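Local coordinates for protein CaaX farnesyltransferase alpha subunit Ram2 (Aspergillus fumigatus, PDB 4L9P) that forms the alpha subunit of protein farnesyltransferase, which probably attaches an isoprenoid to the cysteine of CAAX-motif proteins, at residues Ser134-Phe139 / Arg172-Trp177. The protein carries 1 engineered substitution. Residues are numbered along the deposited sequence; the frame is centred on the assembly and turned at random.
Sequences SSRAHF and RHFKLW
Arg-136, in the loop after helix 123-133, lays its guanidinium flat on the imidazole of His-173 near the C-terminal end of helix 161-174. From CB the chain sets off with CG anti to its own carbonyl carbon (chi1 -81°) and runs extended to NE. CG already grazes the ring, 4.0 Å from His-173 NE2; NE passes by His-173 CE1, and CZ sits 3.5 Å from both CE1 and NE2. NH1 lies 3.7 Å from His-173 NE2, on the side toward Phe-174. The two planes are 11° apart with centres 3.7 Å from each other. NH2, over the same ring face, also donates a hydrogen bond to the backbone O of His-173 (2.7 Å, N-H...O 161°), with the acceptor close to the guanidinium plane. At the ring's edge, His-173 NE2 meets a water, 2.7 Å away, that donates to Phe-139 O. This same O lies at the rim of Phe-174, 3.4 Å from CE1. Trp-169 also stacks on His-173. The contact thus joins a surface loop to a helix of the alpha-subunit repeats. The positive charge beside His-173 O probably also gains from the negative C-terminal end of the helix, while stacked on His-173 it would probably disfavour a second proton on that ring.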
loop_
_atom_site.group_PDB
_atom_site.type_symbol
_atom_site.label_atom_id
_atom_site.label_comp_id
_atom_site.label_asym_id
_atom_site.label_seq_id
_atom_site.Cartn_x
_atom_site.Cartn_y
_atom_site.Cartn_z
ATOM N N SER A 134 9.245 -23.539 -4.251
ATOM C CA SER A 134 10.191 -23.573 -3.134
ATOM C C SER A 134 10.554 -25.005 -2.726
ATOM O O SER A 134 11.454 -25.188 -1.894
ATOM C CB SER A 134 9.619 -22.818 -1.918
ATOM O OG SER A 134 8.528 -23.512 -1.371
ATOM N N SER A 135 9.840 -26.009 -3.248
ATOM C CA SER A 135 10.156 -27.387 -2.822
ATOM C C SER A 135 11.349 -27.901 -3.603
ATOM O O SER A 135 11.205 -28.254 -4.813
ATOM C CB SER A 135 8.975 -28.271 -3.083
ATOM O OG SER A 135 9.385 -29.610 -2.707
ATOM N N ARG A 136 12.506 -27.986 -2.935
ATOM C CA ARG A 136 13.744 -28.379 -3.621
ATOM C C ARG A 136 13.720 -29.856 -4.078
ATOM O O ARG A 136 14.361 -30.228 -5.079
ATOM C CB ARG A 136 14.976 -28.044 -2.748
ATOM C CG ARG A 136 15.349 -26.529 -2.896
ATOM C CD ARG A 136 16.611 -26.145 -2.105
ATOM N NE ARG A 136 16.744 -24.701 -1.983
ATOM C CZ ARG A 136 17.151 -23.884 -2.956
ATOM N NH1 ARG A 136 17.438 -24.345 -4.163
ATOM N NH2 ARG A 136 17.274 -22.614 -2.690
ATOM N N ALA A 137 12.908 -30.655 -3.397
ATOM C CA ALA A 137 12.761 -32.073 -3.756
ATOM C C ALA A 137 12.123 -32.158 -5.143
ATOM O O ALA A 137 12.495 -33.017 -5.956
ATOM C CB ALA A 137 11.915 -32.751 -2.733
ATOM N N HIS A 138 11.260 -31.185 -5.489
ATOM C CA HIS A 138 10.578 -31.238 -6.774
ATOM C C HIS A 138 11.248 -30.360 -7.848
ATOM O O HIS A 138 11.169 -30.653 -9.058
ATOM C CB HIS A 138 9.128 -30.747 -6.608
ATOM C CG HIS A 138 8.288 -31.658 -5.765
ATOM N ND1 HIS A 138 8.287 -31.607 -4.385
ATOM C CD2 HIS A 138 7.452 -32.665 -6.113
ATOM C CE1 HIS A 138 7.459 -32.531 -3.921
ATOM N NE2 HIS A 138 6.965 -33.204 -4.949
ATOM N N PHE A 139 11.815 -29.235 -7.423
ATOM C CA PHE A 139 12.433 -28.284 -8.331
ATOM C C PHE A 139 13.827 -27.966 -7.839
ATOM O O PHE A 139 14.090 -26.909 -7.273
ATOM C CB PHE A 139 11.594 -26.980 -8.351
ATOM C CG PHE A 139 10.162 -27.233 -8.732
ATOM C CD1 PHE A 139 9.830 -27.456 -10.082
ATOM C CD2 PHE A 139 9.169 -27.254 -7.770
ATOM C CE1 PHE A 139 8.516 -27.685 -10.485
ATOM C CE2 PHE A 139 7.815 -27.470 -8.154
ATOM C CZ PHE A 139 7.475 -27.680 -9.516
ATOM N N ARG A 172 16.386 -14.987 -5.711
ATOM C CA ARG A 172 17.063 -15.310 -4.467
ATOM C C ARG A 172 17.103 -16.813 -4.258
ATOM O O ARG A 172 18.136 -17.363 -3.824
ATOM C CB ARG A 172 16.340 -14.625 -3.315
ATOM C CG ARG A 172 17.042 -14.835 -2.015
ATOM C CD ARG A 172 16.382 -13.966 -0.917
ATOM N NE ARG A 172 17.042 -14.153 0.376
ATOM C CZ ARG A 172 18.080 -13.409 0.775
ATOM N NH1 ARG A 172 18.622 -12.507 -0.079
ATOM N NH2 ARG A 172 18.617 -13.630 1.965
ATOM N N HIS A 173 16.017 -17.509 -4.573
ATOM C CA HIS A 173 15.918 -18.939 -4.280
ATOM C C HIS A 173 16.897 -19.751 -5.100
ATOM O O HIS A 173 17.586 -20.641 -4.543
ATOM C CB HIS A 173 14.509 -19.411 -4.562
ATOM C CG HIS A 173 14.294 -20.850 -4.245
ATOM N ND1 HIS A 173 14.116 -21.287 -2.948
ATOM C CD2 HIS A 173 14.183 -21.949 -5.052
ATOM C CE1 HIS A 173 13.915 -22.599 -2.965
ATOM N NE2 HIS A 173 13.968 -23.033 -4.227
ATOM N N PHE A 174 16.974 -19.497 -6.396
ATOM C CA PHE A 174 17.881 -20.261 -7.287
ATOM C C PHE A 174 19.219 -19.552 -7.524
ATOM O O PHE A 174 20.050 -19.998 -8.306
ATOM C CB PHE A 174 17.170 -20.537 -8.596
ATOM C CG PHE A 174 16.088 -21.572 -8.477
ATOM C CD1 PHE A 174 16.364 -22.876 -8.024
ATOM C CD2 PHE A 174 14.801 -21.259 -8.888
ATOM C CE1 PHE A 174 15.344 -23.819 -7.943
ATOM C CE2 PHE A 174 13.765 -22.199 -8.800
ATOM C CZ PHE A 174 14.049 -23.526 -8.345
ATOM N N LYS A 175 19.428 -18.448 -6.812
ATOM C CA LYS A 175 20.711 -17.695 -6.830
ATOM C C LYS A 175 21.025 -17.217 -8.270
ATOM O O LYS A 175 22.084 -17.499 -8.840
ATOM C CB LYS A 175 21.900 -18.529 -6.240
ATOM C CG LYS A 175 21.579 -18.954 -4.799
ATOM C CD LYS A 175 22.827 -19.612 -4.106
ATOM C CE LYS A 175 22.471 -20.151 -2.718
ATOM N NZ LYS A 175 22.042 -19.054 -1.775
ATOM N N LEU A 176 20.085 -16.459 -8.815
ATOM C CA LEU A 176 20.103 -16.062 -10.229
ATOM C C LEU A 176 20.621 -14.644 -10.471
ATOM O O LEU A 176 20.458 -14.112 -11.561
ATOM C CB LEU A 176 18.716 -16.226 -10.855
ATOM C CG LEU A 176 18.089 -17.600 -10.681
ATOM C CD1 LEU A 176 16.698 -17.526 -11.328
ATOM C CD2 LEU A 176 18.963 -18.644 -11.357
ATOM N N TRP A 177 21.251 -14.004 -9.473
ATOM C CA TRP A 177 21.633 -12.570 -9.637
ATOM C C TRP A 177 22.492 -12.390 -10.869
ATOM O O TRP A 177 22.318 -11.380 -11.583
ATOM C CB TRP A 177 22.361 -12.014 -8.436
ATOM C CG TRP A 177 21.573 -12.020 -7.179
ATOM C CD1 TRP A 177 20.757 -11.013 -6.718
ATOM C CD2 TRP A 177 21.555 -13.037 -6.181
ATOM N NE1 TRP A 177 20.209 -11.356 -5.504
ATOM C CE2 TRP A 177 20.666 -12.607 -5.164
ATOM C CE3 TRP A 177 22.172 -14.287 -6.048
ATOM C CZ2 TRP A 177 20.436 -13.336 -4.014
ATOM C CZ3 TRP A 177 21.934 -15.015 -4.892
ATOM C CH2 TRP A 177 21.057 -14.537 -3.894
HETATM O O HOH W 1 13.132 -25.442 -5.177
#